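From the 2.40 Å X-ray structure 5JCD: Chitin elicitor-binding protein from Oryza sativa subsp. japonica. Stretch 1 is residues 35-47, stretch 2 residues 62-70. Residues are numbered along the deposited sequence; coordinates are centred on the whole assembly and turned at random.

Stretch 1, residues 35-47: NTTTLPDLLGANG
Stretch 2 (62-70) STVKIPFRC

A recurrent problem in small folds is how a short helix can be fastened to the backbone of a strand, and the chitin elicitor-binding protein offers a compact solution: side chains flanking a short helix bond directly to the strand backbone. Asn 46, which follows Ala 45 in the chain, does most of this work. With chi1 at -69° (m) and chi2 at -92°, its amide faces the backbone of Lys 65 and pairs with it twice: Lys 65 N donates to Asn 46 OD1 at 2.8 Å and 165°, and Asn 46 ND2 donates to Lys 65 O at 2.8 Å and 152°. The carboxamide thus imitates a peptide group, offering one acceptor and one donor to a single residue. Its second ND2 proton is not wasted, because Asn 46 ND2 also donates to Leu 42 O at 3.0 Å and 175°, tying the strand to a helical carbonyl.

At the other end of the contact, Thr 36 (chi1 58°, p) donates through OG1 to Pro 67 O at 2.9 Å. A water continues the attachment, donating to Thr 36 O at 2.5 Å and accepting from Arg 69 N at 2.7 Å; it bridges two backbone groups too far apart to bond directly, since Thr 36 O and Arg 69 N lie 4.4 Å apart.

The backbone between these anchors is simple. Thr 37 is extended (phi/psi -158/164), Thr 38 (-88/164; chi1 70°, p) occupies the N-cap, and its OG1 accepts a weak 3.4 Å bond from Asp 41 N. The helix then runs from Leu 39, with i to i+4 bonds such as Leu 42 N to Thr 38 O at 3.0 Å. Strand 63-70 passes 7.7 Å from the helix axis, the N-to-C directions 131° apart. CA atoms set the register: Thr 36 with Phe 68 at 4.9 Å, Leu 42 with Ile 66 at 6.3 Å, and Asn 46 with Lys 65 at 5.9 Å.

Apolar packing fills the space between the polar anchors. The CA-to-CB bond of Leu 42 (t, p) points sideways to the strand, but the end of the side chain comes nearer, and Leu 42 CD1 lies 3.8 Å from Pro 67 CD, 4.0 Å from Val 64 CG1 (chi1 t) and 4.1 Å from Ile 66 CG1 (m, t). Ala 45 points toward the strand and sets CB 3.9 Å from Pro 67 CG. Thr 36 CB meets Phe 68 CB at 3.4 Å, while the phenylalanine ring (chi1 57°, p; chi2 89°) leads away.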

ATOM      1  N   ASN A  35       9.277   1.222   8.279  1.00 42.15           N
ATOM      2  CA  ASN A  35      10.714   1.099   8.033  1.00 51.55           C
ATOM      3  C   ASN A  35      11.022   0.910   6.544  1.00 47.27           C
ATOM      4  O   ASN A  35      11.919   0.161   6.170  1.00 57.65           O
ATOM      5  CB  ASN A  35      11.323  -0.030   8.875  1.00 55.68           C
ATOM      6  CG  ASN A  35      12.818   0.146   9.085  1.00 61.52           C
ATOM      7  OD1 ASN A  35      13.320   1.276   9.094  1.00 57.95           O
ATOM      8  ND2 ASN A  35      13.533  -0.964   9.281  1.00 64.44           N
ATOM      9  N   THR A  36      10.262   1.592   5.701  1.00 42.72           N
ATOM     10  CA  THR A  36      10.389   1.435   4.258  1.00 46.05           C
ATOM     11  C   THR A  36      10.971   2.673   3.610  1.00 41.48           C
ATOM     12  O   THR A  36      11.306   2.685   2.428  1.00 47.88           O
ATOM     13  CB  THR A  36       9.016   1.210   3.626  1.00 40.84           C
ATOM     14  OG1 THR A  36       8.152   2.311   3.948  1.00 38.48           O
ATOM     15  CG2 THR A  36       8.418  -0.080   4.132  1.00 28.23           C
ATOM     16  N   THR A  37      11.107   3.710   4.415  1.00 34.83           N
ATOM     17  CA  THR A  37      11.507   5.016   3.942  1.00 42.60           C
ATOM     18  C   THR A  37      12.074   5.742   5.153  1.00 40.69           C
ATOM     19  O   THR A  37      11.869   5.315   6.280  1.00 42.79           O
ATOM     20  CB  THR A  37      10.298   5.798   3.346  1.00 46.42           C
ATOM     21  OG1 THR A  37      10.715   7.099   2.934  1.00 59.81           O
ATOM     22  CG2 THR A  37       9.187   5.968   4.366  1.00 40.81           C
ATOM     23  N   THR A  38      12.793   6.827   4.922  1.00 39.63           N
ATOM     24  CA  THR A  38      13.303   7.633   6.012  1.00 45.61           C
ATOM     25  C   THR A  38      12.254   8.658   6.400  1.00 49.91           C
ATOM     26  O   THR A  38      11.317   8.925   5.639  1.00 49.94           O
ATOM     27  CB  THR A  38      14.606   8.399   5.616  1.00 53.24           C
ATOM     28  OG1 THR A  38      14.297   9.427   4.662  1.00 41.32           O
ATOM     29  CG2 THR A  38      15.665   7.450   5.038  1.00 40.84           C
ATOM     30  N   LEU A  39      12.427   9.245   7.580  1.00 54.99           N
ATOM     31  CA  LEU A  39      11.558  10.324   8.027  1.00 54.74           C
ATOM     32  C   LEU A  39      11.429  11.491   7.047  1.00 54.58           C
ATOM     33  O   LEU A  39      10.312  11.881   6.734  1.00 62.59           O
ATOM     34  CB  LEU A  39      11.972  10.833   9.409  1.00 61.16           C
ATOM     35  CG  LEU A  39      11.254  12.106   9.870  1.00 67.63           C
ATOM     36  CD1 LEU A  39       9.763  11.873  10.074  1.00 67.08           C
ATOM     37  CD2 LEU A  39      11.894  12.650  11.142  1.00 69.30           C
ATOM     38  N   PRO A  40      12.554  12.053   6.549  1.00 56.76           N
ATOM     39  CA  PRO A  40      12.343  13.198   5.648  1.00 53.59           C
ATOM     40  C   PRO A  40      11.596  12.845   4.355  1.00 52.57           C
ATOM     41  O   PRO A  40      10.856  13.670   3.824  1.00 48.51           O
ATOM     42  CB  PRO A  40      13.765  13.687   5.322  1.00 54.58           C
ATOM     43  CG  PRO A  40      14.687  12.812   6.021  1.00 55.12           C
ATOM     44  CD  PRO A  40      13.976  11.846   6.882  1.00 47.98           C
ATOM     45  N   ASP A  41      11.773  11.632   3.852  1.00 53.69           N
ATOM     46  CA  ASP A  41      11.020  11.231   2.676  1.00 49.12           C
ATOM     47  C   ASP A  41       9.530  11.065   3.008  1.00 41.13           C
ATOM     48  O   ASP A  41       8.678  11.401   2.196  1.00 29.70           O
ATOM     49  CB  ASP A  41      11.600   9.963   2.046  1.00 49.67           C
ATOM     50  CG  ASP A  41      12.952  10.208   1.371  1.00 61.63           C
ATOM     51  OD1 ASP A  41      13.292  11.380   1.073  1.00 53.19           O
ATOM     52  OD2 ASP A  41      13.689   9.225   1.150  1.00 69.71           O
ATOM     53  N   LEU A  42       9.222  10.564   4.202  1.00 36.51           N
ATOM     54  CA  LEU A  42       7.819  10.428   4.603  1.00 42.47           C
ATOM     55  C   LEU A  42       7.160  11.805   4.660  1.00 45.69           C
ATOM     56  O   LEU A  42       6.062  11.991   4.148  1.00 52.51           O
ATOM     57  CB  LEU A  42       7.678   9.678   5.946  1.00 40.56           C
ATOM     58  CG  LEU A  42       6.248   9.342   6.404  1.00 46.86           C
ATOM     59  CD1 LEU A  42       5.477   8.608   5.291  1.00 29.50           C
ATOM     60  CD2 LEU A  42       6.222   8.482   7.695  1.00 24.38           C
ATOM     61  N   LEU A  43       7.855  12.770   5.259  1.00 49.44           N
ATOM     62  CA  LEU A  43       7.368  14.146   5.376  1.00 44.40           C
ATOM     63  C   LEU A  43       7.132  14.808   4.024  1.00 42.75           C
ATOM     64  O   LEU A  43       6.104  15.469   3.804  1.00 39.90           O
ATOM     65  CB  LEU A  43       8.354  14.974   6.206  1.00 55.09           C
ATOM     66  CG  LEU A  43       8.574  14.457   7.639  1.00 60.84           C
ATOM     67  CD1 LEU A  43       9.711  15.191   8.343  1.00 65.52           C
ATOM     68  CD2 LEU A  43       7.305  14.540   8.465  1.00 54.59           C
ATOM     69  N   GLY A  44       8.084  14.631   3.116  1.00 41.11           N
ATOM     70  CA  GLY A  44       7.965  15.173   1.775  1.00 34.61           C
ATOM     71  C   GLY A  44       6.820  14.557   0.981  1.00 40.87           C
ATOM     72  O   GLY A  44       6.147  15.234   0.205  1.00 40.90           O
ATOM     73  N   ALA A  45       6.643  13.248   1.123  1.00 42.38           N
ATOM     74  CA  ALA A  45       5.526  12.557   0.483  1.00 42.47           C
ATOM     75  C   ALA A  45       4.173  13.092   0.960  1.00 35.42           C
ATOM     76  O   ALA A  45       3.168  12.960   0.277  1.00 38.69           O
ATOM     77  CB  ALA A  45       5.616  11.070   0.728  1.00 41.30           C
ATOM     78  N   ASN A  46       4.146  13.671   2.152  1.00 39.64           N
ATOM     79  CA  ASN A  46       2.915  14.254   2.669  1.00 42.75           C
ATOM     80  C   ASN A  46       2.925  15.777   2.720  1.00 51.93           C
ATOM     81  O   ASN A  46       2.124  16.394   3.418  1.00 44.79           O
ATOM     82  CB  ASN A  46       2.574  13.631   4.018  1.00 38.44           C
ATOM     83  CG  ASN A  46       2.160  12.189   3.869  1.00 34.49           C
ATOM     84  OD1 ASN A  46       0.984  11.892   3.737  1.00 35.47           O
ATOM     85  ND2 ASN A  46       3.127  11.297   3.806  1.00 28.03           N
ATOM     86  N   GLY A  47       3.837  16.370   1.953  1.00 54.03           N
ATOM     87  CA  GLY A  47       3.910  17.809   1.802  1.00 45.96           C
ATOM     88  C   GLY A  47       4.204  18.624   3.044  1.00 39.20           C
ATOM     89  O   GLY A  47       3.644  19.699   3.208  1.00 45.02           O
ATOM     90  N   SER A  62      -7.130   9.307   9.764  1.00 41.74           N
ATOM     91  CA  SER A  62      -6.605  10.201   8.728  1.00 36.67           C
ATOM     92  C   SER A  62      -5.601   9.457   7.879  1.00 31.73           C
ATOM     93  O   SER A  62      -5.098   8.410   8.289  1.00 34.66           O
ATOM     94  CB  SER A  62      -5.942  11.429   9.340  1.00 37.18           C
ATOM     95  OG  SER A  62      -4.635  11.127   9.783  1.00 45.37           O
ATOM     96  N   THR A  63      -5.318   9.977   6.689  1.00 36.06           N
ATOM     97  CA  THR A  63      -4.465   9.252   5.746  1.00 38.21           C
ATOM     98  C   THR A  63      -3.050   9.808   5.670  1.00 35.66           C
ATOM     99  O   THR A  63      -2.828  10.985   5.885  1.00 30.55           O
ATOM    100  CB  THR A  63      -5.058   9.260   4.327  1.00 32.34           C
ATOM    101  OG1 THR A  63      -5.139  10.608   3.859  1.00 39.25           O
ATOM    102  CG2 THR A  63      -6.457   8.629   4.325  1.00 25.20           C
ATOM    103  N   VAL A  64      -2.101   8.927   5.376  1.00 32.87           N
ATOM    104  CA  VAL A  64      -0.719   9.299   5.196  1.00 30.24           C
ATOM    105  C   VAL A  64      -0.169   8.529   4.032  1.00 28.66           C
ATOM    106  O   VAL A  64      -0.302   7.311   3.960  1.00 30.31           O
ATOM    107  CB  VAL A  64       0.158   8.923   6.420  1.00 41.02           C
ATOM    108  CG1 VAL A  64       1.621   9.375   6.203  1.00 37.27           C
ATOM    109  CG2 VAL A  64      -0.399   9.519   7.681  1.00 34.87           C
ATOM    110  N   LYS A  65       0.499   9.239   3.139  1.00 24.65           N
ATOM    111  CA  LYS A  65       1.148   8.610   2.019  1.00 26.91           C
ATOM    112  C   LYS A  65       2.433   7.956   2.487  1.00 28.94           C
ATOM    113  O   LYS A  65       3.319   8.622   2.992  1.00 36.73           O
ATOM    114  CB  LYS A  65       1.456   9.668   0.988  1.00 31.99           C
ATOM    115  CG  LYS A  65       1.598   9.157  -0.438  1.00 43.50           C
ATOM    116  CD  LYS A  65       1.641  10.363  -1.383  1.00 42.63           C
ATOM    117  CE  LYS A  65       1.548   9.993  -2.843  1.00 46.92           C
ATOM    118  NZ  LYS A  65       2.676   9.158  -3.292  1.00 45.09           N
ATOM    119  N   ILE A  66       2.561   6.661   2.280  1.00 29.69           N
ATOM    120  CA  ILE A  66       3.762   5.971   2.716  1.00 27.12           C
ATOM    121  C   ILE A  66       4.480   5.357   1.520  1.00 29.43           C
ATOM    122  O   ILE A  66       3.955   4.462   0.889  1.00 38.47           O
ATOM    123  CB  ILE A  66       3.451   4.916   3.805  1.00 37.01           C
ATOM    124  CG1 ILE A  66       2.763   5.612   4.993  1.00 34.20           C
ATOM    125  CG2 ILE A  66       4.728   4.173   4.223  1.00 34.62           C
ATOM    126  CD1 ILE A  66       2.464   4.736   6.149  1.00 41.08           C
ATOM    127  N   PRO A  67       5.663   5.901   1.178  1.00 28.63           N
ATOM    128  CA  PRO A  67       6.526   5.443   0.076  1.00 39.40           C
ATOM    129  C   PRO A  67       7.346   4.231   0.454  1.00 40.75           C
ATOM    130  O   PRO A  67       7.656   4.044   1.630  1.00 38.10           O
ATOM    131  CB  PRO A  67       7.456   6.644  -0.194  1.00 37.18           C
ATOM    132  CG  PRO A  67       7.301   7.569   0.944  1.00 47.29           C
ATOM    133  CD  PRO A  67       6.244   7.044   1.898  1.00 40.20           C
ATOM    134  N   PHE A  68       7.650   3.386  -0.519  1.00 33.04           N
ATOM    135  CA  PHE A  68       8.498   2.245  -0.243  1.00 34.93           C
ATOM    136  C   PHE A  68       9.123   1.714  -1.516  1.00 33.11           C
ATOM    137  O   PHE A  68       8.731   2.090  -2.609  1.00 31.36           O
ATOM    138  CB  PHE A  68       7.706   1.132   0.472  1.00 33.60           C
ATOM    139  CG  PHE A  68       6.497   0.652  -0.285  1.00 37.39           C
ATOM    140  CD1 PHE A  68       6.602  -0.381  -1.205  1.00 37.44           C
ATOM    141  CD2 PHE A  68       5.251   1.237  -0.072  1.00 20.07           C
ATOM    142  CE1 PHE A  68       5.489  -0.811  -1.900  1.00 41.12           C
ATOM    143  CE2 PHE A  68       4.149   0.815  -0.761  1.00 29.97           C
ATOM    144  CZ  PHE A  68       4.253  -0.208  -1.676  1.00 30.73           C
ATOM    145  N   ARG A  69      10.086   0.816  -1.361  1.00 34.25           N
ATOM    146  CA  ARG A  69      10.695   0.174  -2.497  1.00 37.16           C
ATOM    147  C   ARG A  69       9.868  -0.996  -2.963  1.00 37.91           C
ATOM    148  O   ARG A  69       9.566  -1.893  -2.204  1.00 40.26           O
ATOM    149  CB  ARG A  69      12.117  -0.270  -2.165  1.00 35.04           C
ATOM    150  CG  ARG A  69      13.061  -0.202  -3.367  1.00 52.23           C
ATOM    151  CD  ARG A  69      13.964  -1.421  -3.432  1.00 66.78           C
ATOM    152  NE  ARG A  69      14.667  -1.612  -2.167  1.00 71.60           N
ATOM    153  CZ  ARG A  69      15.425  -2.663  -1.883  1.00 76.57           C
ATOM    154  NH1 ARG A  69      15.577  -3.622  -2.782  1.00 83.43           N
ATOM    155  NH2 ARG A  69      16.033  -2.755  -0.707  1.00 73.84           N
ATOM    156  N   CYS A  70       9.460  -0.945  -4.221  1.00 39.56           N
ATOM    157  CA  CYS A  70       8.737  -2.040  -4.823  1.00 28.20           C
ATOM    158  C   CYS A  70       9.678  -2.973  -5.581  1.00 35.71           C
ATOM    159  O   CYS A  70      10.597  -2.535  -6.264  1.00 35.24           O
ATOM    160  CB  CYS A  70       7.692  -1.487  -5.789  1.00 26.06           C
ATOM    161  SG  CYS A  70       6.712  -2.758  -6.603  1.00 34.12           S
TER
HETATM  162  O   HOH W   1      11.300   0.593   0.986  1.00 46.83           O